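Local coordinates for purine nucleoside phosphorylase (PDB 1ODK), which probably catalyses the phosphorolysis of purine nucleosides, releasing the free base and a ribose 1-phosphate, as a hexamer of the phosphorylase superfamily, at residues 14-19 with 54-59; 81-86 with 192-197; 135-140 with 225-230; 4-9 with 71-76; 153-158 with 180-185. All blocks are in the same frame, centred on the assembly; numbering follows the deposited sequence.

Interaction 1: 14-19 with 54-59; sequences AERVLL and KGVPVS
Strands 16-20 and 56-61 run parallel here, in the mixed central sheet of the phosphorylase-superfamily alpha/beta fold. The short segments are twisted by 33°. Val17 and Ser59 form a parallel bridge, facing each other across the strands. Ser59 N donates to Arg16 O at 2.9 Å, and Leu18 N donates to Ser59 O at 2.8 Å. Val17 and Ser59 side chains leave the same face of the sheet. Val17 CG1, anti to its backbone N, lies 3.9 Å from Ser59 CB. The Ser59 hydroxyl is anti to its own carbonyl carbon, and this turns OG toward the loop before strand 16-20. There it accepts an almost straight bond (178°) from Ala14 N, and it also pairs with Thr50 OG1 on the neighbouring strand. An alanine at Ser59 would remove OG and would probably leave buried Ala14 N without this acceptor, loosening the entry to the strand. Ala14 CB points toward the other strand and meets Pro57 CB at 3.8 Å. Nearer the start of strand 56-61, the Arg16 chain is extended from CG to NE and crosses Val56 obliquely, so that Val56 CG1 sits 4.0 Å from Arg16 CD. The guanidinium continues to the C-terminal part of the chain, with NE bonded to Val232 O and NH1 in a salt bridge with Val235 OXT. One water lies in the guanidinium plane at its edge: it accepts from Arg16 NH2 and Arg16 N, and donates to Pro57 O at 2.7 Å.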
# COMPACT_ATOMS: atom_id res chain seq x y z
N ALA B 14 23.31 32.76 4.53
CA ALA B 14 24.65 32.20 4.68
C ALA B 14 24.67 30.73 4.28
O ALA B 14 23.62 30.11 4.12
CB ALA B 14 25.11 32.34 6.13
N GLU B 15 25.86 30.19 4.10
CA GLU B 15 25.99 28.78 3.73
C GLU B 15 25.54 27.88 4.88
O GLU B 15 25.01 26.80 4.65
CB GLU B 15 27.44 28.45 3.36
CG GLU B 15 27.86 28.97 2.00
CD GLU B 15 29.25 28.51 1.61
OE1 GLU B 15 29.67 28.80 0.47
OE2 GLU B 15 29.92 27.85 2.43
N ARG B 16 25.77 28.35 6.11
CA ARG B 16 25.40 27.60 7.31
C ARG B 16 24.11 28.16 7.87
O ARG B 16 24.01 29.36 8.14
CB ARG B 16 26.53 27.69 8.35
CG ARG B 16 27.85 27.15 7.83
CD ARG B 16 28.99 27.33 8.83
NE ARG B 16 30.21 26.70 8.34
CZ ARG B 16 30.91 27.15 7.30
NH1 ARG B 16 32.01 26.51 6.91
NH2 ARG B 16 30.53 28.25 6.66
N VAL B 17 23.13 27.29 8.09
CA VAL B 17 21.82 27.73 8.57
C VAL B 17 21.21 26.85 9.66
O VAL B 17 21.28 25.62 9.58
CB VAL B 17 20.80 27.74 7.40
CG1 VAL B 17 19.53 28.47 7.80
CG2 VAL B 17 21.44 28.35 6.15
N LEU B 18 20.61 27.48 10.67
CA LEU B 18 19.93 26.73 11.73
C LEU B 18 18.45 26.82 11.35
O LEU B 18 17.98 27.86 10.89
CB LEU B 18 20.14 27.35 13.11
CG LEU B 18 21.54 27.36 13.73
CD1 LEU B 18 21.41 27.52 15.24
CD2 LEU B 18 22.29 26.08 13.40
N LEU B 19 17.71 25.73 11.56
CA LEU B 19 16.30 25.67 11.21
C LEU B 19 15.34 25.43 12.37
O LEU B 19 14.91 24.29 12.60
CB LEU B 19 16.06 24.58 10.16
CG LEU B 19 16.79 24.71 8.82
CD1 LEU B 19 16.57 23.46 7.97
CD2 LEU B 19 16.30 25.94 8.09
N LYS B 54 31.05 33.92 15.96
CA LYS B 54 32.48 33.69 16.08
C LYS B 54 33.17 33.95 14.75
O LYS B 54 34.05 33.20 14.31
CB LYS B 54 32.75 32.27 16.59
CG LYS B 54 32.23 32.06 18.00
CD LYS B 54 32.60 30.69 18.56
CE LYS B 54 32.18 30.56 20.01
NZ LYS B 54 32.55 29.23 20.59
N GLY B 55 32.74 35.04 14.10
CA GLY B 55 33.30 35.45 12.83
C GLY B 55 32.81 34.74 11.58
O GLY B 55 33.23 35.08 10.47
N VAL B 56 31.92 33.76 11.75
CA VAL B 56 31.42 33.01 10.61
C VAL B 56 29.95 33.32 10.33
O VAL B 56 29.14 33.32 11.25
CB VAL B 56 31.56 31.49 10.86
CG1 VAL B 56 31.05 30.71 9.65
CG2 VAL B 56 33.02 31.14 11.15
N PRO B 57 29.61 33.58 9.07
CA PRO B 57 28.21 33.89 8.75
C PRO B 57 27.29 32.71 9.07
O PRO B 57 27.59 31.56 8.74
CB PRO B 57 28.25 34.20 7.25
CG PRO B 57 29.66 34.73 7.05
CD PRO B 57 30.47 33.77 7.89
N VAL B 58 26.17 33.00 9.73
CA VAL B 58 25.19 31.98 10.09
C VAL B 58 23.78 32.54 9.95
O VAL B 58 23.50 33.66 10.39
CB VAL B 58 25.39 31.49 11.55
CG1 VAL B 58 24.24 30.58 11.96
CG2 VAL B 58 26.72 30.73 11.67
N SER B 59 22.90 31.78 9.31
CA SER B 59 21.51 32.20 9.14
C SER B 59 20.64 31.34 10.05
O SER B 59 21.01 30.22 10.40
CB SER B 59 21.06 32.03 7.69
OG SER B 59 21.70 32.98 6.84
O HOH W 1 28.27 30.11 6.57

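Interaction 2: 81-86 with 192-197; sequences GARVLV and RGVRTG
Strand pieces 84-86 and 195-197 run parallel, their directions 10° apart, with Val84 opposite Arg195, Leu85 opposite Thr196 and Val86 opposite Gly197. Arg195 N donates to Arg83 O at 2.9 Å, and Leu85 N donates to Arg195 O at 2.8 Å. Both donors approach nearly along the C=O axis. The next rung, Gly197 N to Leu85 O, is weak at 3.1 Å and 134°. Leu85 O is also met by the CA-H of Thr196. Val194 is the side chain that reaches across before the strand proper. Its CB sits 3.5 Å from Arg83 O, and its CG1, anti to the carbonyl carbon, lies 3.6 Å from Ala82 O. Its other methyl, CG2, takes the crowded position between backbone N and carbonyl carbon. From there it meets Leu85 CD1 obliquely at 4.1 Å. Thr196 shares the Leu85 face, and its CB lies 3.6 Å from Leu85 O. Arg195 starts on the Val84 face, but its extended chain leads away from strand 84-93. Gly193 has positive phi and ends helix 182-192 in a Schellman motif, turning the chain into strand 195-205. Strand 84-93 is paired on one edge with 195-205 and on the other with 16-20. Helix 67-79 packs on Leu85 and Val194, while helices 131-144 and 214-233 pack on Val86 from the opposite face.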
# COMPACT_ATOMS: atom_id res chain seq x y z
N GLY B 81 21.34 29.50 -1.58
CA GLY B 81 22.74 29.27 -1.24
C GLY B 81 23.05 28.50 0.03
O GLY B 81 24.22 28.36 0.39
N ALA B 82 22.02 28.00 0.72
CA ALA B 82 22.28 27.24 1.95
C ALA B 82 22.99 25.94 1.58
O ALA B 82 22.61 25.27 0.62
CB ALA B 82 20.96 26.95 2.68
N ARG B 83 24.02 25.59 2.36
CA ARG B 83 24.81 24.39 2.11
C ARG B 83 24.85 23.44 3.30
O ARG B 83 24.97 22.23 3.14
CB ARG B 83 26.23 24.78 1.72
CG ARG B 83 26.29 25.55 0.41
CD ARG B 83 25.96 24.64 -0.76
NE ARG B 83 25.33 25.37 -1.87
CZ ARG B 83 25.85 26.44 -2.46
NH1 ARG B 83 27.01 26.93 -2.06
NH2 ARG B 83 25.19 27.03 -3.46
N VAL B 84 24.75 24.01 4.50
CA VAL B 84 24.75 23.24 5.74
C VAL B 84 23.52 23.67 6.53
O VAL B 84 23.42 24.82 6.96
CB VAL B 84 26.03 23.52 6.56
CG1 VAL B 84 26.01 22.72 7.85
CG2 VAL B 84 27.27 23.16 5.74
N LEU B 85 22.57 22.76 6.70
CA LEU B 85 21.34 23.09 7.41
C LEU B 85 21.08 22.17 8.59
O LEU B 85 20.94 20.95 8.42
CB LEU B 85 20.15 23.04 6.44
CG LEU B 85 20.28 23.88 5.17
CD1 LEU B 85 21.12 23.12 4.16
CD2 LEU B 85 18.90 24.16 4.57
N VAL B 86 20.99 22.76 9.77
CA VAL B 86 20.76 21.98 10.98
C VAL B 86 19.45 22.34 11.66
O VAL B 86 19.26 23.47 12.13
CB VAL B 86 21.93 22.16 11.99
CG1 VAL B 86 21.63 21.41 13.29
CG2 VAL B 86 23.22 21.65 11.37
N ARG B 192 19.20 17.20 -2.96
CA ARG B 192 19.76 18.47 -3.41
C ARG B 192 21.26 18.59 -3.22
O ARG B 192 21.85 19.62 -3.56
CB ARG B 192 19.04 19.62 -2.70
CG ARG B 192 17.52 19.58 -2.83
CD ARG B 192 17.06 19.47 -4.29
NE ARG B 192 15.61 19.36 -4.37
CZ ARG B 192 14.95 18.65 -5.28
NH1 ARG B 192 13.63 18.62 -5.27
NH2 ARG B 192 15.62 17.96 -6.21
N GLY B 193 21.88 17.56 -2.67
CA GLY B 193 23.31 17.58 -2.46
C GLY B 193 23.83 18.57 -1.44
O GLY B 193 24.86 19.21 -1.66
N VAL B 194 23.12 18.72 -0.32
CA VAL B 194 23.57 19.62 0.73
C VAL B 194 23.69 18.82 2.02
O VAL B 194 23.17 17.72 2.13
CB VAL B 194 22.60 20.83 0.92
CG1 VAL B 194 22.70 21.77 -0.27
CG2 VAL B 194 21.16 20.35 1.09
N ARG B 195 24.39 19.38 3.01
CA ARG B 195 24.60 18.70 4.27
C ARG B 195 23.59 19.11 5.33
O ARG B 195 23.47 20.29 5.65
CB ARG B 195 26.01 18.98 4.77
CG ARG B 195 27.08 18.55 3.78
CD ARG B 195 28.49 18.83 4.30
NE ARG B 195 29.49 18.13 3.51
CZ ARG B 195 30.79 18.12 3.79
NH1 ARG B 195 31.25 18.77 4.85
NH2 ARG B 195 31.63 17.44 3.01
N THR B 196 22.87 18.13 5.86
CA THR B 196 21.86 18.39 6.87
C THR B 196 22.08 17.63 8.17
O THR B 196 22.89 16.70 8.24
CB THR B 196 20.44 18.03 6.35
OG1 THR B 196 20.37 16.62 6.10
CG2 THR B 196 20.16 18.77 5.04
N GLY B 197 21.35 18.02 9.19
CA GLY B 197 21.45 17.39 10.48
C GLY B 197 20.31 17.87 11.35
O GLY B 197 19.61 18.83 10.99

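Interaction 3: 135-140 with 225-230; sequences RALWRR and VEVALE
Apolar packing joins helices 131-144 and 214-233, whose short segments cross at 129° with their axes 8.7 Å apart. Leu137 comes from one helix: its CG is anti to the carbonyl carbon, and its CD2 reaches the backbone of the other helix, 3.9 Å from Ala228 CA. Val227 answers from the second helix. Its CG1, anti to the backbone N, lies 3.6 Å from Leu137 O and 3.9 Å from Arg140 CB. The methyl therefore rests against two residues about one turn apart on helix 131-144. Arg140 adds its aliphatic part. Its chain bends at chi2 and chi3, and CD passes 3.8 Å from Glu230 CB, the two side chains crossing obliquely.

Polar contact is indirect. Arg140 NH1 stays 5.4 Å from Glu230 OE2, with guanidinium and carboxylate planes 59° apart. Water 2 bridges them, accepting from Arg140 NH1 at 2.6 Å and donating to Glu230 OE2 at 2.9 Å. Each charge also has a direct partner: Arg140 NE forms a salt bridge with Glu234 OE2, and Glu230 OE1 has a salt bridge to Lys54 NZ and a hydrogen bond with Tyr53 OH.

Both helices lie on one face of the central sheet, where Val86 of strand 84-93 touches Leu137 and Ala228, and Leu18 of strand 16-20 touches Ala228 and Leu229. Away from this contact, Arg135 and Trp138 of helix 131-144 face a neighbouring subunit.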
# COMPACT_ATOMS: atom_id res chain seq x y z
N ARG B 135 28.19 13.62 12.74
CA ARG B 135 29.38 13.41 13.54
C ARG B 135 29.73 14.65 14.38
O ARG B 135 30.06 14.54 15.55
CB ARG B 135 30.55 13.07 12.62
CG ARG B 135 31.80 12.60 13.33
CD ARG B 135 32.90 12.39 12.31
NE ARG B 135 33.81 11.32 12.70
CZ ARG B 135 34.82 10.89 11.95
NH1 ARG B 135 35.06 11.45 10.77
NH2 ARG B 135 35.58 9.90 12.38
N ALA B 136 29.66 15.82 13.75
CA ALA B 136 29.97 17.08 14.43
C ALA B 136 28.98 17.39 15.55
O ALA B 136 29.38 17.86 16.61
CB ALA B 136 29.99 18.23 13.42
N LEU B 137 27.69 17.13 15.31
CA LEU B 137 26.68 17.38 16.34
C LEU B 137 26.92 16.47 17.54
O LEU B 137 26.82 16.90 18.69
CB LEU B 137 25.28 17.15 15.77
CG LEU B 137 24.74 18.19 14.77
CD1 LEU B 137 23.46 17.67 14.11
CD2 LEU B 137 24.48 19.50 15.51
N TRP B 138 27.23 15.21 17.26
CA TRP B 138 27.49 14.24 18.32
C TRP B 138 28.73 14.66 19.12
O TRP B 138 28.71 14.69 20.35
CB TRP B 138 27.72 12.85 17.70
CG TRP B 138 27.70 11.71 18.67
CD1 TRP B 138 27.74 11.78 20.04
CD2 TRP B 138 27.69 10.31 18.34
NE1 TRP B 138 27.74 10.51 20.57
CE2 TRP B 138 27.72 9.59 19.56
CE3 TRP B 138 27.66 9.60 17.13
CZ2 TRP B 138 27.71 8.19 19.60
CZ3 TRP B 138 27.65 8.20 17.17
CH2 TRP B 138 27.68 7.52 18.40
N ARG B 139 29.80 14.99 18.41
CA ARG B 139 31.05 15.41 19.05
C ARG B 139 30.88 16.66 19.92
O ARG B 139 31.44 16.73 21.02
CB ARG B 139 32.12 15.67 17.99
CG ARG B 139 32.75 14.41 17.45
CD ARG B 139 33.70 14.70 16.31
NE ARG B 139 34.37 13.48 15.85
CZ ARG B 139 35.15 13.42 14.78
NH1 ARG B 139 35.35 14.51 14.05
NH2 ARG B 139 35.72 12.27 14.44
N ARG B 140 30.13 17.63 19.42
CA ARG B 140 29.91 18.85 20.19
C ARG B 140 29.04 18.59 21.42
O ARG B 140 29.27 19.16 22.49
CB ARG B 140 29.28 19.94 19.32
CG ARG B 140 30.19 20.49 18.22
CD ARG B 140 31.52 21.00 18.78
NE ARG B 140 32.57 19.99 18.69
CZ ARG B 140 33.62 19.92 19.50
NH1 ARG B 140 33.77 20.80 20.48
NH2 ARG B 140 34.53 18.96 19.32
N VAL B 225 20.89 24.75 20.78
CA VAL B 225 21.35 25.77 19.85
C VAL B 225 22.87 25.95 19.92
O VAL B 225 23.54 26.08 18.89
CB VAL B 225 20.66 27.13 20.13
CG1 VAL B 225 21.26 28.22 19.25
CG2 VAL B 225 19.16 27.00 19.86
N GLU B 226 23.41 25.94 21.14
CA GLU B 226 24.86 26.08 21.32
C GLU B 226 25.56 24.92 20.62
O GLU B 226 26.58 25.11 19.95
CB GLU B 226 25.20 26.07 22.81
CG GLU B 226 26.69 26.25 23.09
CD GLU B 226 27.02 26.21 24.58
OE1 GLU B 226 28.19 26.47 24.93
OE2 GLU B 226 26.11 25.93 25.38
N VAL B 227 25.03 23.71 20.78
CA VAL B 227 25.62 22.54 20.14
C VAL B 227 25.58 22.69 18.62
O VAL B 227 26.57 22.47 17.94
CB VAL B 227 24.89 21.24 20.54
CG1 VAL B 227 25.36 20.08 19.66
CG2 VAL B 227 25.17 20.91 22.00
N ALA B 228 24.42 23.10 18.10
CA ALA B 228 24.26 23.26 16.67
C ALA B 228 25.18 24.33 16.08
O ALA B 228 25.79 24.11 15.03
CB ALA B 228 22.80 23.59 16.34
N LEU B 229 25.29 25.47 16.74
CA LEU B 229 26.14 26.55 16.25
C LEU B 229 27.59 26.09 16.20
O LEU B 229 28.29 26.30 15.20
CB LEU B 229 26.01 27.79 17.15
CG LEU B 229 24.69 28.56 17.00
CD1 LEU B 229 24.52 29.55 18.14
CD2 LEU B 229 24.66 29.27 15.66
N GLU B 230 28.04 25.46 17.28
CA GLU B 230 29.40 24.94 17.35
C GLU B 230 29.64 23.91 16.25
O GLU B 230 30.70 23.87 15.63
CB GLU B 230 29.65 24.32 18.72
CG GLU B 230 29.74 25.35 19.83
CD GLU B 230 30.91 26.29 19.64
OE1 GLU B 230 30.70 27.51 19.57
OE2 GLU B 230 32.05 25.79 19.56
O HOH W 2 32.77 23.19 20.63

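Interaction 4: 4-9 with 71-76; sequences IHVRAH and AIVVEE
A His-carboxylate hydrogen bond ties the N-terminal loop to helix 67-79 at a subunit interface of the hexamer. Glu76 OE2 accepts from His5 ND1 at 2.6 Å through its syn lone pair. The oxygen lies close to the imidazole plane, and ring and carboxylate planes are 33° apart. Glu76 reaches the loop because its chain is extended beyond CG, with CG anti to the carbonyl carbon. Its other oxygen, OE1, accepts from Val6 N at 2.7 Å in a nearly straight bond (177°). His5 N adds two weak bonds, one to each oxygen. The buried carboxylate is thus gripped from several sides, and Tyr160 OH of a neighbouring subunit bonds to OE2 as well. This setting would probably keep Glu76 ionised and favour a proton on His5 ND1. The imidazole is held between two isoleucine methyls. Ile72 CG2 makes a CH-pi contact over one face, 3.6 Å from the ring centroid, and Ile4 CG2 lies over the opposite face. Phe159 of the neighbouring subunit meets the ring edge-to-face, and Met65 of that subunit packs on it. In hexameric relatives a histidine near the N terminus enters the nucleoside site of the adjoining subunit, and the placement of His5 is consistent with such a role. Beside this network Val6 also packs: its CG2, anti to the carbonyl carbon, lies 4.3 Å from Val73 CG1.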
# COMPACT_ATOMS: atom_id res chain seq x y z
N ILE B 4 9.23 32.05 -3.65
CA ILE B 4 7.83 32.30 -3.35
C ILE B 4 7.52 32.57 -1.88
O ILE B 4 6.82 33.52 -1.54
CB ILE B 4 6.96 31.13 -3.83
CG1 ILE B 4 7.06 31.00 -5.36
CG2 ILE B 4 5.52 31.32 -3.39
CD1 ILE B 4 6.40 29.76 -5.93
N HIS B 5 8.05 31.73 -0.99
CA HIS B 5 7.76 31.90 0.43
C HIS B 5 8.82 32.65 1.22
O HIS B 5 8.51 33.62 1.91
CB HIS B 5 7.49 30.52 1.03
CG HIS B 5 6.51 29.71 0.23
ND1 HIS B 5 6.84 29.15 -0.99
CD2 HIS B 5 5.21 29.41 0.44
CE1 HIS B 5 5.78 28.53 -1.48
NE2 HIS B 5 4.78 28.67 -0.63
N VAL B 6 10.07 32.22 1.12
CA VAL B 6 11.15 32.91 1.81
C VAL B 6 11.62 33.95 0.80
O VAL B 6 12.46 33.68 -0.05
CB VAL B 6 12.31 31.96 2.16
CG1 VAL B 6 13.42 32.72 2.89
CG2 VAL B 6 11.80 30.81 3.04
N ARG B 7 11.05 35.15 0.90
CA ARG B 7 11.36 36.23 -0.03
C ARG B 7 12.64 36.99 0.27
O ARG B 7 12.62 38.16 0.64
CB ARG B 7 10.17 37.19 -0.10
CG ARG B 7 8.91 36.50 -0.62
CD ARG B 7 7.71 37.41 -0.66
NE ARG B 7 6.57 36.72 -1.25
CZ ARG B 7 5.36 37.25 -1.39
NH1 ARG B 7 5.12 38.49 -0.98
NH2 ARG B 7 4.38 36.54 -1.94
N ALA B 8 13.76 36.31 0.07
CA ALA B 8 15.07 36.90 0.30
C ALA B 8 15.85 36.84 -1.00
O ALA B 8 15.36 36.34 -2.01
CB ALA B 8 15.80 36.11 1.38
N HIS B 9 17.07 37.37 -0.97
CA HIS B 9 17.94 37.34 -2.13
C HIS B 9 19.16 36.50 -1.76
O HIS B 9 19.63 36.55 -0.63
CB HIS B 9 18.39 38.76 -2.50
CG HIS B 9 19.32 38.80 -3.67
ND1 HIS B 9 20.58 38.24 -3.64
CD2 HIS B 9 19.17 39.33 -4.91
CE1 HIS B 9 21.16 38.41 -4.82
NE2 HIS B 9 20.33 39.07 -5.60
N ALA B 71 9.78 21.48 4.03
CA ALA B 71 10.29 21.16 2.70
C ALA B 71 10.31 22.39 1.81
O ALA B 71 11.27 22.62 1.07
CB ALA B 71 9.45 20.05 2.04
N ILE B 72 9.25 23.19 1.89
CA ILE B 72 9.18 24.42 1.11
C ILE B 72 10.32 25.35 1.49
O ILE B 72 10.97 25.94 0.63
CB ILE B 72 7.84 25.14 1.35
CG1 ILE B 72 6.73 24.46 0.55
CG2 ILE B 72 7.97 26.63 0.99
CD1 ILE B 72 5.33 24.94 0.92
N VAL B 73 10.57 25.48 2.80
CA VAL B 73 11.62 26.35 3.29
C VAL B 73 13.01 25.84 2.92
O VAL B 73 13.87 26.61 2.49
CB VAL B 73 11.52 26.53 4.83
CG1 VAL B 73 12.70 27.35 5.35
CG2 VAL B 73 10.22 27.23 5.17
N VAL B 74 13.22 24.53 3.05
CA VAL B 74 14.50 23.93 2.71
C VAL B 74 14.79 24.07 1.21
O VAL B 74 15.88 24.48 0.82
CB VAL B 74 14.54 22.43 3.12
CG1 VAL B 74 15.78 21.75 2.57
CG2 VAL B 74 14.51 22.30 4.63
N GLU B 75 13.81 23.74 0.37
CA GLU B 75 13.98 23.85 -1.08
C GLU B 75 14.39 25.27 -1.47
O GLU B 75 15.28 25.48 -2.29
CB GLU B 75 12.68 23.47 -1.80
CG GLU B 75 12.32 21.98 -1.74
CD GLU B 75 12.98 21.16 -2.84
OE1 GLU B 75 14.10 21.50 -3.26
OE2 GLU B 75 12.37 20.16 -3.28
N GLU B 76 13.72 26.26 -0.88
CA GLU B 76 14.02 27.64 -1.20
C GLU B 76 15.36 28.09 -0.61
O GLU B 76 16.10 28.85 -1.25
CB GLU B 76 12.86 28.53 -0.75
CG GLU B 76 11.61 28.29 -1.60
CD GLU B 76 10.39 29.11 -1.19
OE1 GLU B 76 10.53 30.02 -0.35
OE2 GLU B 76 9.30 28.84 -1.72

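Interaction 5: 153-158 with 180-185; sequences VASEDA and MEASAL
Ser155 OG accepts a hydrogen bond from Ser183 N at 2.8 Å and 160°. Its first torsion sets OG anti to the carbonyl carbon, so the hydroxyl points at the first turn of helix 182-192. The two serines also touch, with Ser183 OG 3.2 Å from Ser155 CB. Ala182 CB flanks the hydroxyl and touches Val153 CG2 at 4.2 Å. Met180 lies along the backbone of Glu156 and Asp157. Its CG is 3.4 Å from Glu156 O, and the bend at chi3 brings CE to 3.4 Å from Asp157 O. The contact joins strand 152-156 of the mixed sheet to the N-terminus of helix 182-192, with Glu181 in the N-cap position. An alanine at Ser155 would remove OG and would probably cost Ser183 N its acceptor, slackening the start of the helix. In the second shell, Glu179 OE2 bonds to Ser155 OG, while Glu179 OE1 takes the N-H groups of Glu181 and Ala182. Ser183 OG turns to Asp113, and Glu181 forms a salt bridge with Arg87. In hexameric relatives the Met-Glu pair lines the ribose site, which Met180 and Glu181 probably do here. Gln118 of a neighbouring subunit bonds to Asp157 N and Ala158 N.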
# COMPACT_ATOMS: atom_id res chain seq x y z
N VAL B 153 14.44 9.18 15.50
CA VAL B 153 13.29 9.98 15.86
C VAL B 153 12.30 9.55 14.78
O VAL B 153 12.69 8.87 13.83
CB VAL B 153 13.52 11.52 15.76
CG1 VAL B 153 14.55 11.96 16.80
CG2 VAL B 153 13.96 11.91 14.35
N ALA B 154 11.04 9.90 14.94
CA ALA B 154 10.04 9.58 13.94
C ALA B 154 9.41 10.90 13.55
O ALA B 154 8.99 11.67 14.42
CB ALA B 154 8.98 8.63 14.51
N SER B 155 9.38 11.19 12.25
CA SER B 155 8.77 12.42 11.74
C SER B 155 7.34 12.07 11.33
O SER B 155 7.12 11.29 10.40
CB SER B 155 9.55 12.95 10.53
OG SER B 155 10.91 13.21 10.85
N GLU B 156 6.36 12.66 12.02
CA GLU B 156 4.96 12.37 11.72
C GLU B 156 4.21 13.60 11.22
O GLU B 156 4.70 14.73 11.31
CB GLU B 156 4.27 11.85 12.98
CG GLU B 156 4.31 12.85 14.12
CD GLU B 156 3.55 12.38 15.33
OE1 GLU B 156 3.60 13.08 16.36
OE2 GLU B 156 2.90 11.32 15.25
N ASP B 157 3.01 13.36 10.69
CA ASP B 157 2.14 14.41 10.15
C ASP B 157 1.01 14.80 11.10
O ASP B 157 0.69 15.99 11.23
CB ASP B 157 1.50 13.95 8.83
CG ASP B 157 2.41 14.11 7.64
OD1 ASP B 157 2.09 13.55 6.57
OD2 ASP B 157 3.45 14.80 7.75
N ALA B 158 0.41 13.81 11.76
CA ALA B 158 -0.72 14.06 12.66
C ALA B 158 -0.36 14.06 14.15
O ALA B 158 -0.49 13.04 14.84
CB ALA B 158 -1.83 13.04 12.39
N MET B 180 8.32 16.60 13.75
CA MET B 180 7.60 16.69 12.49
C MET B 180 8.34 17.32 11.31
O MET B 180 7.70 17.91 10.43
CB MET B 180 6.29 17.47 12.73
CG MET B 180 5.41 16.90 13.84
SD MET B 180 4.02 17.99 14.29
CE MET B 180 3.04 17.88 12.79
N GLU B 181 9.66 17.21 11.27
CA GLU B 181 10.39 17.85 10.17
C GLU B 181 11.61 17.12 9.64
O GLU B 181 11.93 17.21 8.45
CB GLU B 181 10.82 19.25 10.61
CG GLU B 181 9.68 20.25 10.84
CD GLU B 181 9.00 20.11 12.20
OE1 GLU B 181 7.95 20.77 12.38
OE2 GLU B 181 9.49 19.36 13.07
N ALA B 182 12.30 16.40 10.52
CA ALA B 182 13.54 15.71 10.17
C ALA B 182 13.58 14.86 8.90
O ALA B 182 14.50 15.01 8.09
CB ALA B 182 14.01 14.87 11.36
N SER B 183 12.62 13.97 8.72
CA SER B 183 12.62 13.10 7.54
C SER B 183 12.77 13.87 6.22
O SER B 183 13.60 13.51 5.38
CB SER B 183 11.35 12.26 7.52
OG SER B 183 10.21 13.08 7.38
N ALA B 184 11.98 14.92 6.04
CA ALA B 184 12.03 15.71 4.80
C ALA B 184 13.36 16.43 4.62
O ALA B 184 13.90 16.50 3.51
CB ALA B 184 10.87 16.72 4.75
N LEU B 185 13.88 16.99 5.70
CA LEU B 185 15.15 17.69 5.64
C LEU B 185 16.24 16.72 5.19
O LEU B 185 17.03 17.02 4.29
CB LEU B 185 15.51 18.25 7.02
CG LEU B 185 16.89 18.89 7.19
CD1 LEU B 185 17.00 20.16 6.34
CD2 LEU B 185 17.10 19.21 8.67

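Interactions 1 and 2 lie in the same sheet, their centres about 11 Å apart, and strands 16-20 and 84-93 join them through Val17 N and Val84 O at 2.7 Å. Interaction 3 backs this sheet: Val86 CG1 lies 3.9 Å from Ala228 CB, and Lys54 NZ reaches Glu230 OE1 at 2.7 Å. Helices of interactions 4 and 5 pack on the other face, where Val74 CG2 meets Leu185 CD1 at 3.7 Å. Arg192 NH1 bridges to Glu75 OE2, linking interactions 2 and 4. Interactions 4 and 5, with centres about 19 Å apart, both touch the same neighbouring subunit. This fits nucleoside sites that are probably shared between subunits.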